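Local coordinates for protein naphthalene dioxygenase large subunit (Rhodococcus sp., PDB 2B1X) that serves as the large subunit of a Rieske non-haem iron oxygenase, holding a [2Fe-2S] cluster in one domain and a mononuclear iron in the other, at residues Gly212-Thr217 and Leu417-Ala422; Gly240-Thr245 and Ala422-Phe427; Leu251-Pro256 and Ala292-Thr297. One frame throughout, in Å; residues are numbered along the deposited sequence.

The three contacts form one block of the catalytic domain beside the mononuclear iron, with centres 9 to 11 Å apart. Contact 1 carries His-216, an iron ligand, and contact 2 follows on from it through the shared Ala-422. Asp-418 of contact 1 ties the others together: its OD1 lies 2.9 Å from His-242 ND1 of contact 2, and its OD2 lies 2.6 Å from His-295 NE2 of contact 3, both probably hydrogen bonds. Contacts 2 and 3 meet in one sheet, where strands 240-244 and 250-254 are neighbours, and Asn-423 ND2 reaches Leu-251 O at 2.8 Å. The side chain of His-295 is about 9 Å from the bound Fe (III) ion.

Contact 1. Residues Gly212-Thr217 and Leu417-Ala422; sequences GDAYHT and LDYAEA. With FE (Fe (III) ion), chain G.
Tyr-419 turns its ring edge to Ala-214 C and Tyr-215 N, and its CE2 comes within 3.5 Å of Tyr-215 CA. Tyr-215 holds CG anti to its own backbone N (chi1 -173°); Tyr-419 CE2 lies at the edge of its ring, near the plane, and Tyr-215 CB is 4.1 Å from Tyr-419 CD2. Their hydroxyls bond elsewhere, Tyr-419 to Pro-234 O and Tyr-215 to Pro-125 O of the second subunit. Next to them Ala-214 CB rests against Asp-418, 3.8 Å from its O. A water joins the two backbones, accepting from Tyr-215 N at 3.1 Å and lying 2.8 Å from Asp-418 O.
Behind this surface, Asp-213 OD1 accepts two bonds. His-216 N meets it at 2.8 Å nearly along the C-O direction, making an Asx motif, and His-216 ND1 comes from above the carboxylate plane at 3.1 Å. The bond from ND1, with the iron on NE2 at 2.1 Å, restrains the imidazole's rotation. Asp-213 OD2 bonds to His-111 of the second subunit; the carboxylate thus links an iron ligand of one subunit to a residue of the other's [2Fe-2S] pocket, consistent with an electron path between the two centres.

Contact 2. Residues Gly240-Thr245 and Ala422-Phe427; sequences GEHIHT and ANQRNF
Asn-423 and His-242 meet tip to tip, the amide stacked on one face of the imidazole with the planes 17° apart and CG 3.1 Å from His-242 NE2. Asn-423 CG lies beside its backbone N (chi1 -68°), which puts CG and the N-H next to the same ring. That N-H bonds to His-242 NE2 at 2.9 Å, tilted somewhat out of the ring plane. With NE2 accepting and ND1 bonded to Asp-418, a neutral ring protonated on ND1 seems likely. The ND2 end of the amide is held by Leu-251 O and Val-211 O.
His-244, the third large contributor, sets CB 3.3 Å from Asn-423 OD1, its ring steeply inclined to that amide. A water connects the pair, 2.9 Å from His-244 ND1 and 2.8 Å from Asn-423 OD1. Close by, Asn-426 ND2 donates to Thr-245 O at 2.9 Å.
Residues 422-427, the start of helix 422-436, run nearly parallel to strand 240-244 (13°), the axes of the two segments approaching to 8.1 Å. The strand lies between strands 250-254 and 413-415 of the sheet, and Gln-424 and Phe-427 carry the helix against helix 204-212.

Contact 3. Residues Leu251-Pro256 and Ala292-Thr297; sequences LGIIGP and AFIHGT
A classic beta bulge closes one end of the antiparallel pairing of strands 251-254 and 293-297, part of the large sheet of the catalytic domain. Ala-292 and Phe-293 both face Ile-254 there, and Ile-254 O accepts from each: from Ala-292 N at 2.8 Å and from Phe-293 N at 3.0 Å. Ile-254 N in turn donates to Phe-293 O. Farther along, Gly-252 and His-295 form another hydrogen-bonded pair, Gly-252 N lying 2.8 Å from His-295 O.
On the sheet face bearing His-295, the imidazole lies over its glycine neighbour. His-295 CG stands between its backbone N and carbonyl carbon (chi1 59°), and Gly-252 CA makes a CH-pi contact with one ring face, 3.9 Å from the centroid and 28° off the normal. The absence of a side chain at Gly-252 lets the ring settle this close to the neighbouring strand. Both ring nitrogens are bonded, ND1 to Phe-210 O and NE2 to Asp-418, which fixes the rotation of the ring. On the same face Ile-254 CB touches the edge of the Phe-293 ring, 4.1 Å from CD1, the two side chains crossing at a slant.
The other face is aliphatic. Leu-251 and Ile-294 lie side by side, pointing the same way, with CD1 of the former 4.2 Å from CG2 of the latter, while Ile-253 CG2 approaches Ile-294 CG1 at 4.3 Å. Helix 174-181 packs on this face through Tyr-176 and Val-180.
An antiparallel sheet with helices packed against it is consistent with the helix-grip architecture of the Bet v 1-like clan, to which this catalytic domain belongs.

Contact 1. Residues Gly212-Thr217 and Leu417-Ala422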
loop_
_atom_site.group_PDB
_atom_site.type_symbol
_atom_site.label_atom_id
_atom_site.label_comp_id
_atom_site.label_asym_id
_atom_site.label_seq_id
_atom_site.Cartn_x
_atom_site.Cartn_y
_atom_site.Cartn_z
ATOM N N GLY A 212 -17.331 -4.464 28.533
ATOM C CA GLY A 212 -17.245 -4.129 29.941
ATOM C C GLY A 212 -16.903 -2.701 30.300
ATOM O O GLY A 212 -17.016 -2.336 31.456
ATOM N N ASP A 213 -16.554 -1.874 29.325
ATOM C CA ASP A 213 -15.842 -0.622 29.661
ATOM C C ASP A 213 -16.696 0.647 29.630
ATOM O O ASP A 213 -16.948 1.210 28.555
ATOM C CB ASP A 213 -14.625 -0.480 28.716
ATOM C CG ASP A 213 -13.584 0.526 29.231
ATOM O OD1 ASP A 213 -13.918 1.585 29.792
ATOM O OD2 ASP A 213 -12.387 0.323 29.093
ATOM N N ALA A 214 -17.155 1.075 30.803
ATOM C CA ALA A 214 -17.751 2.377 30.983
ATOM C C ALA A 214 -16.694 3.380 31.449
ATOM O O ALA A 214 -16.796 4.574 31.160
ATOM C CB ALA A 214 -18.865 2.283 32.007
ATOM N N TYR A 215 -15.703 2.867 32.184
ATOM C CA TYR A 215 -14.564 3.633 32.756
ATOM C C TYR A 215 -13.974 4.673 31.806
ATOM O O TYR A 215 -13.701 5.797 32.246
ATOM C CB TYR A 215 -13.453 2.656 33.173
ATOM C CG TYR A 215 -12.262 3.229 33.944
ATOM C CD1 TYR A 215 -12.400 4.296 34.861
ATOM C CD2 TYR A 215 -10.993 2.690 33.750
ATOM C CE1 TYR A 215 -11.272 4.790 35.561
ATOM C CE2 TYR A 215 -9.889 3.181 34.427
ATOM C CZ TYR A 215 -10.022 4.198 35.329
ATOM O OH TYR A 215 -8.884 4.637 35.981
ATOM N N HIS A 216 -13.829 4.313 30.521
ATOM C CA HIS A 216 -13.229 5.192 29.479
ATOM C C HIS A 216 -14.004 6.467 29.165
ATOM O O HIS A 216 -13.450 7.439 28.678
ATOM C CB HIS A 216 -12.910 4.413 28.173
ATOM C CG HIS A 216 -14.081 4.241 27.248
ATOM N ND1 HIS A 216 -15.143 3.404 27.535
ATOM C CD2 HIS A 216 -14.374 4.822 26.055
ATOM C CE1 HIS A 216 -16.025 3.467 26.549
ATOM N NE2 HIS A 216 -15.582 4.312 25.636
ATOM N N THR A 217 -15.286 6.459 29.452
ATOM C CA THR A 217 -16.137 7.627 29.196
ATOM C C THR A 217 -15.513 8.917 29.721
ATOM O O THR A 217 -15.381 9.856 28.958
ATOM C CB THR A 217 -17.508 7.433 29.825
ATOM O OG1 THR A 217 -18.159 6.321 29.220
ATOM C CG2 THR A 217 -18.435 8.620 29.492
ATOM N N LEU A 417 -22.002 -2.781 40.301
ATOM C CA LEU A 417 -21.505 -1.537 39.751
ATOM C C LEU A 417 -21.032 -1.862 38.334
ATOM O O LEU A 417 -20.854 -3.040 38.001
ATOM C CB LEU A 417 -20.375 -0.972 40.629
ATOM C CG LEU A 417 -18.979 -1.631 40.577
ATOM C CD1 LEU A 417 -17.920 -0.769 41.273
ATOM C CD2 LEU A 417 -18.990 -3.027 41.195
ATOM N N ASP A 418 -20.783 -0.844 37.514
ATOM C CA ASP A 418 -20.241 -1.062 36.165
ATOM C C ASP A 418 -18.842 -0.435 35.950
ATOM O O ASP A 418 -18.402 -0.245 34.814
ATOM C CB ASP A 418 -21.265 -0.632 35.095
ATOM C CG ASP A 418 -20.988 -1.245 33.715
ATOM O OD1 ASP A 418 -20.307 -2.308 33.610
ATOM O OD2 ASP A 418 -21.374 -0.690 32.657
ATOM N N TYR A 419 -18.141 -0.113 37.033
ATOM C CA TYR A 419 -16.704 0.085 36.965
ATOM C C TYR A 419 -16.059 -1.239 37.409
ATOM O O TYR A 419 -15.829 -1.461 38.581
ATOM C CB TYR A 419 -16.215 1.244 37.874
ATOM C CG TYR A 419 -16.482 2.634 37.341
ATOM C CD1 TYR A 419 -16.760 3.682 38.225
ATOM C CD2 TYR A 419 -16.504 2.903 35.951
ATOM C CE1 TYR A 419 -17.034 4.987 37.746
ATOM C CE2 TYR A 419 -16.779 4.193 35.459
ATOM C CZ TYR A 419 -17.048 5.237 36.377
ATOM O OH TYR A 419 -17.329 6.524 35.939
ATOM N N ALA A 420 -15.840 -2.129 36.464
ATOM C CA ALA A 420 -15.172 -3.395 36.748
ATOM C C ALA A 420 -14.544 -3.863 35.450
ATOM O O ALA A 420 -14.828 -3.297 34.392
ATOM C CB ALA A 420 -16.144 -4.436 37.289
ATOM N N GLU A 421 -13.668 -4.860 35.545
ATOM C CA GLU A 421 -13.029 -5.450 34.371
ATOM C C GLU A 421 -13.209 -6.971 34.351
ATOM O O GLU A 421 -12.476 -7.708 33.636
ATOM C CB GLU A 421 -11.556 -5.021 34.260
ATOM C CG GLU A 421 -11.407 -3.572 33.803
ATOM C CD GLU A 421 -10.023 -2.964 34.003
ATOM O OE1 GLU A 421 -9.304 -3.378 34.939
ATOM O OE2 GLU A 421 -9.670 -2.035 33.217
ATOM N N ALA A 422 -14.201 -7.443 35.110
ATOM C CA ALA A 422 -14.562 -8.872 35.129
ATOM C C ALA A 422 -15.059 -9.373 33.759
ATOM O O ALA A 422 -14.703 -10.488 33.314
ATOM C CB ALA A 422 -15.588 -9.173 36.230
HETATM FE FE FE G . -16.331 5.051 23.819
HETATM O O HOH W 1 -15.993 0.069 33.377
HETATM O O HOH W 2 -11.726 -0.401 32.115
HETATM O O HOH W 3 -18.414 4.898 24.554
HETATM O O HOH W 4 -16.820 2.948 23.089
#

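Contact 2. Residues Gly240-Thr245 and Ala422-Phe427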
loop_
_atom_site.group_PDB
_atom_site.type_symbol
_atom_site.label_atom_id
_atom_site.label_comp_id
_atom_site.label_asym_id
_atom_site.label_seq_id
_atom_site.Cartn_x
_atom_site.Cartn_y
_atom_site.Cartn_z
ATOM N N GLY A 240 -25.101 0.989 38.201
ATOM C CA GLY A 240 -25.214 0.007 37.151
ATOM C C GLY A 240 -24.839 -1.389 37.604
ATOM O O GLY A 240 -24.482 -1.616 38.770
ATOM N N GLU A 241 -24.895 -2.314 36.650
ATOM C CA GLU A 241 -24.563 -3.717 36.866
ATOM C C GLU A 241 -23.617 -4.206 35.775
ATOM O O GLU A 241 -23.766 -3.829 34.631
ATOM C CB GLU A 241 -25.844 -4.533 36.882
ATOM C CG GLU A 241 -25.723 -5.861 37.610
ATOM C CD GLU A 241 -25.892 -5.755 39.131
ATOM O OE1 GLU A 241 -26.288 -4.690 39.644
ATOM O OE2 GLU A 241 -25.676 -6.778 39.826
ATOM N N HIS A 242 -22.630 -5.007 36.157
ATOM C CA HIS A 242 -21.585 -5.583 35.262
ATOM C C HIS A 242 -21.793 -7.110 35.241
ATOM O O HIS A 242 -21.644 -7.763 36.278
ATOM C CB HIS A 242 -20.214 -5.251 35.872
ATOM C CG HIS A 242 -19.021 -5.488 34.981
ATOM N ND1 HIS A 242 -18.571 -4.552 34.080
ATOM C CD2 HIS A 242 -18.123 -6.499 34.942
ATOM C CE1 HIS A 242 -17.478 -4.990 33.480
ATOM N NE2 HIS A 242 -17.169 -6.164 34.003
ATOM N N ILE A 243 -22.165 -7.679 34.084
ATOM C CA ILE A 243 -22.654 -9.069 34.012
ATOM C C ILE A 243 -21.943 -9.909 32.963
ATOM O O ILE A 243 -21.752 -9.475 31.825
ATOM C CB ILE A 243 -24.172 -9.106 33.670
ATOM C CG1 ILE A 243 -25.004 -8.308 34.692
ATOM C CG2 ILE A 243 -24.666 -10.566 33.460
ATOM C CD1 ILE A 243 -26.077 -7.444 34.017
ATOM N N HIS A 244 -21.546 -11.121 33.324
ATOM C CA HIS A 244 -21.007 -11.978 32.288
ATOM C C HIS A 244 -21.564 -13.359 32.396
ATOM O O HIS A 244 -22.110 -13.759 33.417
ATOM C CB HIS A 244 -19.477 -11.985 32.237
ATOM C CG HIS A 244 -18.828 -12.786 33.316
ATOM N ND1 HIS A 244 -18.445 -12.241 34.524
ATOM C CD2 HIS A 244 -18.475 -14.089 33.362
ATOM C CE1 HIS A 244 -17.872 -13.174 35.259
ATOM N NE2 HIS A 244 -17.870 -14.305 34.575
ATOM N N THR A 245 -21.327 -14.088 31.330
ATOM C CA THR A 245 -21.983 -15.342 31.048
ATOM C C THR A 245 -20.858 -16.300 30.589
ATOM O O THR A 245 -19.721 -15.869 30.477
ATOM C CB THR A 245 -22.974 -14.914 29.953
ATOM O OG1 THR A 245 -24.300 -14.967 30.465
ATOM C CG2 THR A 245 -22.887 -15.679 28.653
ATOM N N ALA A 422 -14.201 -7.443 35.110
ATOM C CA ALA A 422 -14.562 -8.872 35.129
ATOM C C ALA A 422 -15.059 -9.373 33.759
ATOM O O ALA A 422 -14.703 -10.488 33.314
ATOM C CB ALA A 422 -15.588 -9.173 36.230
ATOM N N ASN A 423 -15.849 -8.552 33.074
ATOM C CA ASN A 423 -16.303 -8.891 31.716
ATOM C C ASN A 423 -15.174 -9.033 30.703
ATOM O O ASN A 423 -15.149 -10.017 29.950
ATOM C CB ASN A 423 -17.340 -7.898 31.208
ATOM C CG ASN A 423 -18.630 -7.984 31.968
ATOM O OD1 ASN A 423 -18.779 -8.831 32.892
ATOM N ND2 ASN A 423 -19.607 -7.106 31.597
ATOM N N GLN A 424 -14.247 -8.082 30.686
ATOM C CA GLN A 424 -13.079 -8.159 29.779
ATOM C C GLN A 424 -12.222 -9.402 30.067
ATOM O O GLN A 424 -11.716 -10.052 29.147
ATOM C CB GLN A 424 -12.210 -6.897 29.875
ATOM C CG GLN A 424 -12.918 -5.565 29.484
ATOM C CD GLN A 424 -13.672 -4.846 30.625
ATOM O OE1 GLN A 424 -14.371 -5.471 31.420
ATOM N NE2 GLN A 424 -13.538 -3.522 30.675
ATOM N N ARG A 425 -12.103 -9.742 31.357
ATOM C CA ARG A 425 -11.332 -10.905 31.773
ATOM C C ARG A 425 -11.956 -12.216 31.303
ATOM O O ARG A 425 -11.248 -13.117 30.876
ATOM C CB ARG A 425 -11.215 -10.925 33.297
ATOM C CG ARG A 425 -10.090 -9.971 33.819
ATOM C CD ARG A 425 -9.574 -10.398 35.183
ATOM N NE ARG A 425 -10.604 -10.049 36.084
ATOM C CZ ARG A 425 -11.233 -10.832 36.938
ATOM N NH1 ARG A 425 -10.929 -12.116 37.137
ATOM N NH2 ARG A 425 -12.190 -10.267 37.635
ATOM N N ASN A 426 -13.278 -12.319 31.459
ATOM C CA ASN A 426 -14.073 -13.443 30.962
ATOM C C ASN A 426 -13.993 -13.583 29.440
ATOM O O ASN A 426 -13.955 -14.677 28.909
ATOM C CB ASN A 426 -15.534 -13.237 31.396
ATOM C CG ASN A 426 -16.463 -14.355 30.946
ATOM O OD1 ASN A 426 -16.298 -15.505 31.327
ATOM N ND2 ASN A 426 -17.469 -14.006 30.152
ATOM N N PHE A 427 -13.981 -12.462 28.736
ATOM C CA PHE A 427 -13.920 -12.488 27.283
ATOM C C PHE A 427 -12.554 -13.067 26.875
ATOM O O PHE A 427 -12.471 -13.965 26.041
ATOM C CB PHE A 427 -14.128 -11.057 26.756
ATOM C CG PHE A 427 -13.933 -10.910 25.269
ATOM C CD1 PHE A 427 -15.028 -10.875 24.426
ATOM C CD2 PHE A 427 -12.652 -10.745 24.733
ATOM C CE1 PHE A 427 -14.872 -10.709 23.047
ATOM C CE2 PHE A 427 -12.484 -10.595 23.342
ATOM C CZ PHE A 427 -13.620 -10.551 22.513
HETATM O O HOH W 5 -19.381 -9.638 35.509
#

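Contact 3. Residues Leu251-Pro256 and Ala292-Thr297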
loop_
_atom_site.group_PDB
_atom_site.type_symbol
_atom_site.label_atom_id
_atom_site.label_comp_id
_atom_site.label_asym_id
_atom_site.label_seq_id
_atom_site.Cartn_x
_atom_site.Cartn_y
_atom_site.Cartn_z
ATOM N N LEU A 251 -21.906 -7.933 29.390
ATOM C CA LEU A 251 -22.558 -6.637 29.184
ATOM C C LEU A 251 -22.569 -5.812 30.463
ATOM O O LEU A 251 -22.338 -6.332 31.554
ATOM C CB LEU A 251 -24.010 -6.821 28.757
ATOM C CG LEU A 251 -25.039 -7.398 29.724
ATOM C CD1 LEU A 251 -26.450 -6.906 29.342
ATOM C CD2 LEU A 251 -24.997 -8.932 29.778
ATOM N N GLY A 252 -22.861 -4.526 30.316
ATOM C CA GLY A 252 -23.138 -3.671 31.468
ATOM C C GLY A 252 -24.426 -2.917 31.250
ATOM O O GLY A 252 -24.772 -2.624 30.120
ATOM N N ILE A 253 -25.131 -2.630 32.349
ATOM C CA ILE A 253 -26.373 -1.880 32.325
ATOM C C ILE A 253 -26.238 -0.734 33.327
ATOM O O ILE A 253 -25.924 -0.969 34.514
ATOM C CB ILE A 253 -27.567 -2.806 32.716
ATOM C CG1 ILE A 253 -27.541 -4.093 31.882
ATOM C CG2 ILE A 253 -28.925 -2.034 32.597
ATOM C CD1 ILE A 253 -28.666 -5.094 32.166
ATOM N N ILE A 254 -26.444 0.488 32.850
ATOM C CA ILE A 254 -26.313 1.673 33.691
ATOM C C ILE A 254 -27.627 2.475 33.714
ATOM O O ILE A 254 -28.261 2.659 32.680
ATOM C CB ILE A 254 -25.141 2.566 33.232
ATOM C CG1 ILE A 254 -23.815 1.812 33.304
ATOM C CG2 ILE A 254 -25.071 3.846 34.122
ATOM C CD1 ILE A 254 -22.588 2.593 32.724
ATOM N N GLY A 255 -28.052 2.917 34.890
ATOM C CA GLY A 255 -29.230 3.781 35.002
ATOM C C GLY A 255 -28.889 5.133 35.626
ATOM O O GLY A 255 -27.720 5.363 35.989
ATOM N N PRO A 256 -29.876 6.029 35.758
ATOM C CA PRO A 256 -29.636 7.328 36.413
ATOM C C PRO A 256 -29.521 7.200 37.939
ATOM O O PRO A 256 -30.042 6.228 38.497
ATOM C CB PRO A 256 -30.879 8.134 36.050
ATOM C CG PRO A 256 -31.945 7.125 35.910
ATOM C CD PRO A 256 -31.276 5.901 35.313
ATOM N N ALA A 292 -30.482 3.501 31.208
ATOM C CA ALA A 292 -30.007 4.576 30.328
ATOM C C ALA A 292 -28.983 4.077 29.276
ATOM O O ALA A 292 -28.963 4.553 28.124
ATOM C CB ALA A 292 -29.382 5.688 31.158
ATOM N N PHE A 293 -28.128 3.141 29.678
ATOM C CA PHE A 293 -27.125 2.556 28.778
ATOM C C PHE A 293 -27.021 1.058 28.944
ATOM O O PHE A 293 -26.985 0.544 30.079
ATOM C CB PHE A 293 -25.733 3.121 29.029
ATOM C CG PHE A 293 -25.686 4.606 29.027
ATOM C CD1 PHE A 293 -25.600 5.304 30.227
ATOM C CD2 PHE A 293 -25.710 5.315 27.828
ATOM C CE1 PHE A 293 -25.554 6.683 30.239
ATOM C CE2 PHE A 293 -25.686 6.704 27.839
ATOM C CZ PHE A 293 -25.615 7.385 29.044
ATOM N N ILE A 294 -26.969 0.359 27.811
ATOM C CA ILE A 294 -26.583 -1.041 27.802
ATOM C C ILE A 294 -25.477 -1.152 26.780
ATOM O O ILE A 294 -25.625 -0.692 25.652
ATOM C CB ILE A 294 -27.741 -1.945 27.355
ATOM C CG1 ILE A 294 -28.924 -1.856 28.312
ATOM C CG2 ILE A 294 -27.290 -3.396 27.247
ATOM C CD1 ILE A 294 -30.252 -2.372 27.663
ATOM N N HIS A 295 -24.402 -1.812 27.166
ATOM C CA HIS A 295 -23.290 -2.086 26.257
ATOM C C HIS A 295 -22.824 -3.528 26.479
ATOM O O HIS A 295 -22.789 -3.987 27.617
ATOM C CB HIS A 295 -22.148 -1.107 26.529
ATOM C CG HIS A 295 -21.635 -1.169 27.944
ATOM N ND1 HIS A 295 -20.558 -1.942 28.315
ATOM C CD2 HIS A 295 -22.085 -0.583 29.081
ATOM C CE1 HIS A 295 -20.349 -1.810 29.619
ATOM N NE2 HIS A 295 -21.250 -0.975 30.102
ATOM N N GLY A 296 -22.492 -4.246 25.402
ATOM C CA GLY A 296 -22.077 -5.621 25.548
ATOM C C GLY A 296 -21.434 -6.176 24.300
ATOM O O GLY A 296 -21.445 -5.567 23.220
ATOM N N THR A 297 -20.851 -7.352 24.453
ATOM C CA THR A 297 -20.294 -8.029 23.300
ATOM C C THR A 297 -20.775 -9.457 23.329
ATOM O O THR A 297 -20.740 -10.120 24.375
ATOM C CB THR A 297 -18.755 -7.963 23.352
ATOM O OG1 THR A 297 -18.362 -6.619 23.068
ATOM C CG2 THR A 297 -18.128 -8.817 22.247
#